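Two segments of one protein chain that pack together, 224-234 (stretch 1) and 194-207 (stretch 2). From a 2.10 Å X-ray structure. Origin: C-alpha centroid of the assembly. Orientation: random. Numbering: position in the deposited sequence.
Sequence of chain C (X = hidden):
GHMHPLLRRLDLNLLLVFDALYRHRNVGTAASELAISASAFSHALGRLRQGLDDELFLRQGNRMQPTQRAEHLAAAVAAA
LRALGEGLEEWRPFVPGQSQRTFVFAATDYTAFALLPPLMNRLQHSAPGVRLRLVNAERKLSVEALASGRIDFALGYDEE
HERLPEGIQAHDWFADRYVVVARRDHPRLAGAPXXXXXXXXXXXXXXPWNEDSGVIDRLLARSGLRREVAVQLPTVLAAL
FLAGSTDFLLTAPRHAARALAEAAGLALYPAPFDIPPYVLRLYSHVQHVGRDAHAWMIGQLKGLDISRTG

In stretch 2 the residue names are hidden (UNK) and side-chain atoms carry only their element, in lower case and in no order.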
ATOM      1  N   GLY C 224      18.204  35.416   1.404  1.00 54.73           N
ATOM      2  CA  GLY C 224      18.950  35.391   0.131  1.00 53.99           C
ATOM      3  C   GLY C 224      20.254  34.591   0.116  1.00 54.04           C
ATOM      4  O   GLY C 224      21.053  34.676  -0.867  1.00 54.63           O
ATOM      5  N   LEU C 225      20.473  33.769   1.166  1.00 52.26           N
ATOM      6  CA  LEU C 225      21.782  33.107   1.380  1.00 49.48           C
ATOM      7  C   LEU C 225      21.697  31.620   1.058  1.00 48.85           C
ATOM      8  O   LEU C 225      20.669  30.969   1.307  1.00 48.49           O
ATOM      9  CB  LEU C 225      22.257  33.314   2.820  1.00 50.32           C
ATOM     10  CG  LEU C 225      22.110  34.693   3.528  1.00 49.82           C
ATOM     11  CD1 LEU C 225      22.330  34.648   5.053  1.00 48.85           C
ATOM     12  CD2 LEU C 225      23.047  35.699   2.890  1.00 51.29           C
ATOM     13  N   ARG C 226      22.764  31.079   0.489  1.00 46.95           N
ATOM     14  CA  ARG C 226      22.811  29.669   0.156  1.00 46.10           C
ATOM     15  C   ARG C 226      24.169  29.114   0.566  1.00 44.57           C
ATOM     16  O   ARG C 226      25.196  29.803   0.433  1.00 43.50           O
ATOM     17  CB  ARG C 226      22.555  29.454  -1.345  1.00 47.26           C
ATOM     18  CG  ARG C 226      23.552  30.183  -2.249  1.00 51.06           C
ATOM     19  CD  ARG C 226      23.828  29.414  -3.539  1.00 59.37           C
ATOM     20  NE  ARG C 226      24.321  28.076  -3.226  1.00 63.68           N
ATOM     21  CZ  ARG C 226      24.263  27.020  -4.044  1.00 66.06           C
ATOM     22  NH1 ARG C 226      23.724  27.132  -5.275  1.00 62.05           N
ATOM     23  NH2 ARG C 226      24.756  25.842  -3.611  1.00 65.55           N
ATOM     24  N   ARG C 227      24.180  27.886   1.094  1.00 41.54           N
ATOM     25  CA  ARG C 227      25.452  27.259   1.439  1.00 38.50           C
ATOM     26  C   ARG C 227      25.757  26.133   0.443  1.00 37.36           C
ATOM     27  O   ARG C 227      24.814  25.614  -0.187  1.00 37.68           O
ATOM     28  CB  ARG C 227      25.459  26.853   2.932  1.00 38.46           C
ATOM     29  CG  ARG C 227      24.383  25.909   3.314  1.00 37.90           C
ATOM     30  CD  ARG C 227      24.267  25.691   4.822  1.00 33.95           C
ATOM     31  NE  ARG C 227      23.123  24.795   5.005  1.00 32.29           N
ATOM     32  CZ  ARG C 227      22.830  24.119   6.103  1.00 36.84           C
ATOM     33  NH1 ARG C 227      23.615  24.192   7.203  1.00 33.05           N
ATOM     34  NH2 ARG C 227      21.718  23.393   6.119  1.00 37.72           N
ATOM     35  N   GLU C 228      27.043  25.809   0.253  1.00 34.69           N
ATOM     36  CA  GLU C 228      27.485  24.705  -0.612  1.00 36.11           C
ATOM     37  C   GLU C 228      27.448  23.432   0.183  1.00 33.90           C
ATOM     38  O   GLU C 228      28.149  23.328   1.172  1.00 34.48           O
ATOM     39  CB  GLU C 228      28.935  24.876  -1.187  1.00 34.70           C
ATOM     40  CG  GLU C 228      29.156  26.106  -2.039  1.00 48.19           C
ATOM     41  CD  GLU C 228      28.230  26.160  -3.293  1.00 60.07           C
ATOM     42  OE1 GLU C 228      27.451  27.168  -3.486  1.00 63.15           O
ATOM     43  OE2 GLU C 228      28.272  25.160  -4.066  1.00 64.47           O
ATOM     44  N   VAL C 229      26.693  22.436  -0.275  1.00 34.17           N
ATOM     45  CA  VAL C 229      26.480  21.223   0.498  1.00 32.66           C
ATOM     46  C   VAL C 229      27.309  20.106  -0.026  1.00 32.52           C
ATOM     47  O   VAL C 229      27.201  19.783  -1.212  1.00 33.51           O
ATOM     48  CB  VAL C 229      24.951  20.833   0.478  1.00 33.73           C
ATOM     49  CG1 VAL C 229      24.744  19.449   1.070  1.00 30.62           C
ATOM     50  CG2 VAL C 229      24.102  21.943   1.191  1.00 31.84           C
ATOM     51  N   ALA C 230      28.123  19.474   0.828  1.00 31.11           N
ATOM     52  CA  ALA C 230      28.875  18.289   0.432  1.00 31.11           C
ATOM     53  C   ALA C 230      28.148  16.970   0.727  1.00 30.00           C
ATOM     54  O   ALA C 230      28.248  16.030  -0.045  1.00 31.09           O
ATOM     55  CB  ALA C 230      30.221  18.294   1.128  1.00 31.53           C
ATOM     56  N   VAL C 231      27.462  16.865   1.870  1.00 29.23           N
ATOM     57  CA  VAL C 231      26.794  15.628   2.291  1.00 27.50           C
ATOM     58  C   VAL C 231      25.453  15.953   2.938  1.00 29.08           C
ATOM     59  O   VAL C 231      25.391  16.859   3.771  1.00 28.18           O
ATOM     60  CB  VAL C 231      27.683  14.838   3.359  1.00 28.56           C
ATOM     61  CG1 VAL C 231      27.050  13.478   3.730  1.00 25.62           C
ATOM     62  CG2 VAL C 231      29.120  14.619   2.853  1.00 26.29           C
ATOM     63  N   GLN C 232      24.406  15.181   2.598  1.00 27.75           N
ATOM     64  CA  GLN C 232      23.158  15.167   3.343  1.00 31.33           C
ATOM     65  C   GLN C 232      23.045  13.793   3.960  1.00 30.37           C
ATOM     66  O   GLN C 232      23.397  12.794   3.316  1.00 29.49           O
ATOM     67  CB  GLN C 232      21.951  15.396   2.422  1.00 30.72           C
ATOM     68  CG  GLN C 232      21.851  16.841   1.940  1.00 37.59           C
ATOM     69  CD  GLN C 232      20.821  17.051   0.778  1.00 35.30           C
ATOM     70  OE1 GLN C 232      20.219  18.135   0.661  1.00 43.94           O
ATOM     71  NE2 GLN C 232      20.701  16.070  -0.091  1.00 34.23           N
ATOM     72  N   LEU C 233      22.554  13.717   5.194  1.00 30.61           N
ATOM     73  CA  LEU C 233      22.354  12.389   5.848  1.00 30.92           C
ATOM     74  C   LEU C 233      21.301  12.608   6.890  1.00 31.04           C
ATOM     75  O   LEU C 233      21.042  13.741   7.272  1.00 30.63           O
ATOM     76  CB  LEU C 233      23.647  11.816   6.489  1.00 29.75           C
ATOM     77  CG  LEU C 233      24.358  12.544   7.653  1.00 32.31           C
ATOM     78  CD1 LEU C 233      25.485  11.646   8.267  1.00 25.15           C
ATOM     79  CD2 LEU C 233      24.941  13.914   7.210  1.00 30.91           C
ATOM     80  N   PRO C 234      20.609  11.542   7.270  1.00 31.57           N
ATOM     81  CA  PRO C 234      19.465  11.672   8.159  1.00 31.86           C
ATOM     82  C   PRO C 234      19.851  11.690   9.648  1.00 31.88           C
ATOM     83  O   PRO C 234      18.991  11.980  10.501  1.00 32.64           O
ATOM     84  CB  PRO C 234      18.640  10.393   7.821  1.00 32.15           C
ATOM     85  CG  PRO C 234      19.442   9.607   6.828  1.00 32.99           C
ATOM     86  CD  PRO C 234      20.794  10.158   6.772  1.00 31.25           C
ATOM     87  N   UNK C 194      32.502  34.076  10.757  1.00 40.78           N
ATOM     88  CA  UNK C 194      31.624  35.174  10.333  1.00 41.32           C
ATOM     89  C   UNK C 194      30.619  34.606   9.347  1.00 41.86           C
ATOM     90  O   UNK C 194      30.765  33.436   8.931  1.00 42.01           O
ATOM     91  c   UNK C 194      32.441  36.250   9.622  1.00 41.08           C
ATOM     92  c   UNK C 194      33.510  36.859  10.611  1.00 40.22           C
ATOM     93  o   UNK C 194      33.101  35.647   8.506  1.00 40.07           O
ATOM     94  N   UNK C 195      29.621  35.394   8.935  1.00 42.33           N
ATOM     95  CA  UNK C 195      28.749  34.937   7.824  1.00 43.47           C
ATOM     96  C   UNK C 195      29.456  34.449   6.541  1.00 43.55           C
ATOM     97  O   UNK C 195      29.103  33.372   6.011  1.00 42.50           O
ATOM     98  c   UNK C 195      26.446  35.631   6.655  1.00 44.32           C
ATOM     99  c   UNK C 195      27.663  35.981   7.499  1.00 44.02           C
ATOM    100  c   UNK C 195      25.742  34.371   7.146  1.00 39.36           C
ATOM    101  c   UNK C 195      25.461  36.845   6.703  1.00 42.79           C
ATOM    102  N   UNK C 196      30.452  35.201   6.035  1.00 43.89           N
ATOM    103  CA  UNK C 196      31.108  34.831   4.775  1.00 43.75           C
ATOM    104  C   UNK C 196      32.026  33.665   5.010  1.00 42.59           C
ATOM    105  O   UNK C 196      32.251  32.844   4.106  1.00 43.58           O
ATOM    106  c   UNK C 196      32.011  38.174   2.618  1.00 48.86           C
ATOM    107  c   UNK C 196      31.955  35.989   4.135  1.00 44.36           C
ATOM    108  o   UNK C 196      33.116  37.829   2.067  1.00 54.92           O
ATOM    109  o   UNK C 196      31.520  39.322   2.431  1.00 53.84           O
ATOM    110  c   UNK C 196      31.165  37.175   3.523  1.00 48.44           C
ATOM    111  N   UNK C 197      32.616  33.632   6.199  1.00 40.60           N
ATOM    112  CA  UNK C 197      33.561  32.563   6.580  1.00 39.85           C
ATOM    113  C   UNK C 197      32.781  31.241   6.563  1.00 38.58           C
ATOM    114  O   UNK C 197      33.208  30.271   5.925  1.00 36.98           O
ATOM    115  N   UNK C 198      31.592  31.277   7.170  1.00 36.70           N
ATOM    116  CA  UNK C 198      30.653  30.187   7.136  1.00 36.22           C
ATOM    117  C   UNK C 198      30.258  29.851   5.718  1.00 36.03           C
ATOM    118  O   UNK C 198      30.215  28.687   5.392  1.00 35.22           O
ATOM    119  c   UNK C 198      27.188  29.609   7.005  1.00 34.29           C
ATOM    120  c   UNK C 198      26.022  27.762   8.141  1.00 38.45           C
ATOM    121  c   UNK C 198      28.174  28.611   8.972  1.00 33.63           C
ATOM    122  o   UNK C 198      24.977  26.877   8.285  1.00 33.32           O
ATOM    123  c   UNK C 198      28.250  29.555   7.947  1.00 35.26           C
ATOM    124  c   UNK C 198      29.401  30.568   7.913  1.00 36.88           C
ATOM    125  c   UNK C 198      27.088  27.682   9.051  1.00 35.59           C
ATOM    126  c   UNK C 198      26.067  28.703   7.095  1.00 34.95           C
ATOM    127  N   UNK C 199      29.979  30.851   4.874  1.00 35.95           N
ATOM    128  CA  UNK C 199      29.512  30.519   3.512  1.00 36.63           C
ATOM    129  C   UNK C 199      30.614  30.120   2.567  1.00 36.41           C
ATOM    130  O   UNK C 199      30.326  29.606   1.486  1.00 35.44           O
ATOM    131  c   UNK C 199      27.392  31.936   3.690  1.00 38.31           C
ATOM    132  c   UNK C 199      26.377  30.751   3.661  1.00 37.79           C
ATOM    133  c   UNK C 199      28.638  31.612   2.881  1.00 35.17           C
ATOM    134  c   UNK C 199      26.789  33.195   3.137  1.00 38.76           C
ATOM    135  N   UNK C 200      31.873  30.328   2.989  1.00 37.48           N
ATOM    136  CA  UNK C 200      33.043  29.867   2.230  1.00 37.19           C
ATOM    137  C   UNK C 200      33.442  28.401   2.485  1.00 36.93           C
ATOM    138  O   UNK C 200      34.371  27.877   1.841  1.00 37.77           O
ATOM    139  c   UNK C 200      34.236  30.797   2.519  1.00 38.54           C
ATOM    140  N   UNK C 201      32.742  27.712   3.389  1.00 36.38           N
ATOM    141  CA  UNK C 201      33.002  26.272   3.579  1.00 35.12           C
ATOM    142  C   UNK C 201      31.983  25.382   2.867  1.00 35.68           C
ATOM    143  O   UNK C 201      30.961  25.853   2.430  1.00 35.35           O
ATOM    144  o   UNK C 201      36.357  27.207   5.505  1.00 34.55           O
ATOM    145  c   UNK C 201      35.523  26.261   5.439  1.00 31.25           C
ATOM    146  o   UNK C 201      35.805  25.111   4.974  1.00 32.20           O
ATOM    147  c   UNK C 201      34.092  26.596   5.923  1.00 31.94           C
ATOM    148  c   UNK C 201      33.002  25.918   5.068  1.00 34.68           C
ATOM    149  N   UNK C 202      32.288  24.098   2.732  1.00 34.97           N
ATOM    150  CA  UNK C 202      31.265  23.117   2.407  1.00 34.07           C
ATOM    151  C   UNK C 202      30.600  22.625   3.710  1.00 34.23           C
ATOM    152  O   UNK C 202      31.164  22.750   4.828  1.00 32.64           O
ATOM    153  c   UNK C 202      31.861  21.984   1.556  1.00 35.07           C
ATOM    154  c   UNK C 202      33.178  21.362  -0.519  1.00 33.50           C
ATOM    155  c   UNK C 202      32.420  22.454   0.174  1.00 34.42           C
ATOM    156  n   UNK C 202      33.520  18.505  -0.862  1.00 31.18           N
ATOM    157  c   UNK C 202      32.431  19.132  -1.346  1.00 33.70           C
ATOM    158  n   UNK C 202      31.489  18.402  -1.994  1.00 31.92           N
ATOM    159  n   UNK C 202      32.249  20.455  -1.184  1.00 30.70           N
ATOM    160  N   UNK C 203      29.403  22.073   3.561  1.00 32.19           N
ATOM    161  CA  UNK C 203      28.526  21.883   4.682  1.00 30.99           C
ATOM    162  C   UNK C 203      27.970  20.475   4.722  1.00 30.06           C
ATOM    163  O   UNK C 203      27.703  19.868   3.662  1.00 28.36           O
ATOM    164  c   UNK C 203      28.379  25.230   4.157  1.00 31.17           C
ATOM    165  c   UNK C 203      27.394  22.895   4.667  1.00 29.57           C
ATOM    166  n   UNK C 203      28.593  26.335   4.931  1.00 32.87           N
ATOM    167  c   UNK C 203      28.210  26.078   6.165  1.00 31.93           C
ATOM    168  n   UNK C 203      27.734  24.845   6.205  1.00 30.49           N
ATOM    169  c   UNK C 203      27.830  24.283   4.957  1.00 31.36           C
ATOM    170  N   UNK C 204      27.825  19.937   5.954  1.00 29.68           N
ATOM    171  CA  UNK C 204      27.138  18.661   6.138  1.00 29.46           C
ATOM    172  C   UNK C 204      25.727  19.033   6.557  1.00 29.67           C
ATOM    173  O   UNK C 204      25.544  19.943   7.329  1.00 29.40           O
ATOM    174  c   UNK C 204      27.794  17.820   7.217  1.00 29.73           C
ATOM    175  N   UNK C 205      24.712  18.334   6.060  1.00 29.52           N
ATOM    176  CA  UNK C 205      23.337  18.769   6.345  1.00 28.30           C
ATOM    177  C   UNK C 205      22.500  17.568   6.740  1.00 27.93           C
ATOM    178  O   UNK C 205      22.624  16.490   6.155  1.00 27.76           O
ATOM    179  c   UNK C 205      22.724  19.472   5.077  1.00 28.85           C
ATOM    180  c   UNK C 205      23.485  20.798   4.816  1.00 28.02           C
ATOM    181  c   UNK C 205      21.274  19.749   5.263  1.00 31.24           C
ATOM    182  N   UNK C 206      21.720  17.724   7.793  1.00 27.46           N
ATOM    183  CA  UNK C 206      20.931  16.643   8.334  1.00 28.24           C
ATOM    184  C   UNK C 206      19.485  16.738   7.787  1.00 28.20           C
ATOM    185  O   UNK C 206      18.816  17.717   7.988  1.00 29.79           O
ATOM    186  c   UNK C 206      20.957  16.688   9.871  1.00 27.23           C
ATOM    187  c   UNK C 206      22.374  16.463  10.401  1.00 30.44           C
ATOM    188  c   UNK C 206      20.021  15.601  10.465  1.00 29.70           C
ATOM    189  N   UNK C 207      19.035  15.702   7.096  1.00 29.04           N
ATOM    190  CA  UNK C 207      17.732  15.650   6.450  1.00 29.40           C
ATOM    191  C   UNK C 207      17.056  14.353   6.933  1.00 29.36           C
ATOM    192  O   UNK C 207      17.168  13.340   6.273  1.00 29.81           O
ATOM    193  o   UNK C 207      18.869  14.601   4.604  1.00 31.48           O
ATOM    194  c   UNK C 207      18.450  16.864   4.422  1.00 32.09           C
ATOM    195  c   UNK C 207      17.903  15.591   4.928  1.00 28.07           C
TER
HETATM  196  O   HOH W   1      28.787  27.421   1.901  1.00 31.92           O
HETATM  197  O   HOH W   2      29.737  20.488  -2.504  1.00 40.33           O
HETATM  198  O   HOH W   3      24.080  21.762   8.722  1.00 29.04           O

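Position 194 carries one carbon bearing one oxygen and one carbon, out of reach of stretch 1. The oxygen accepts from the backbone N of position 197, capping a helix: Thr-194, bonding through OG1. Position 195 has four carbons forked at the second, and packs against Leu-225. It is Leu-195, and its CD1 lies 4.0 Å from Leu-225 CD1, an apolar contact. Position 196 has three carbons, the third carrying two oxygens, and leaves stretch 1 alone: Glu-196. Position 197 has no side-chain atoms; an ideal CB would crowd Thr-194 OG1. It is Gly-197.

Position 198 shows one carbon, then a six-carbon ring bearing an oxygen. That oxygen accepts a weak hydrogen bond from Arg-227 NH1: Tyr-198, with OH 3.2 Å from Arg-227 NH1. Position 199, four carbons forked at the second, reaches the backbone of Arg-226 with one tip. It is Leu-199, with CD2 3.6 Å from Arg-226 O. Position 200 is a single carbon pointing away, Ala-200. Position 201, three carbons ending in two oxygens, also points away; its oxygens are bonded elsewhere in the structure. This is Glu-201.

Position 202 runs three carbons, a nitrogen, then a carbon with two more nitrogens, a planar group with Ala-230 CB over one face. It is Arg-202; its NH2 lies 3.4 Å from Ala-230 CB. Position 203 has one carbon and a five-membered ring of three carbons and two nitrogens. Arg-227 CB sits over the ring face, 3.9 Å from its centroid: His-203, whose NE2 donates to Tyr-198 O (2.9 Å), tying strand to helix.

Position 204 is one carbon beside Val-231 in the register: Ala-204. Position 205, one carbon carrying two, packs against Val-229 and covers one face of the Arg-227 guanidinium. It is Val-205, with CG2 3.9 Å from Val-229 CG2. Position 206, again one carbon carrying two, reaches toward the backbone of Pro-234. It is Val-206, with CG1 3.8 Å from Pro-234 O. Position 207, one carbon bearing an oxygen and a carbon, approaches Gln-232 CB: Thr-207, with OG1 3.9 Å from Gln-232 CB.

The contact is a parallel strand pairing with a beta bulge at Ala-230. Ala-230 N donates to His-203 O (2.9 Å), Val-205 N to Val-231 O (2.8 Å), Leu-233 N to Val-205 O (2.9 Å) and Thr-207 N to Leu-233 O (2.8 Å). Before the bulge, water 1 links Glu-228 N (2.9 Å) to Leu-199 O and Glu-201 O (2.7 Å each). Backbone bonds set the register, while Arg-227, lodged among Tyr-198, His-203 and Val-205, joins helix and strand.

Stretch 2 (194-207) TLEGYLAERHAVVT
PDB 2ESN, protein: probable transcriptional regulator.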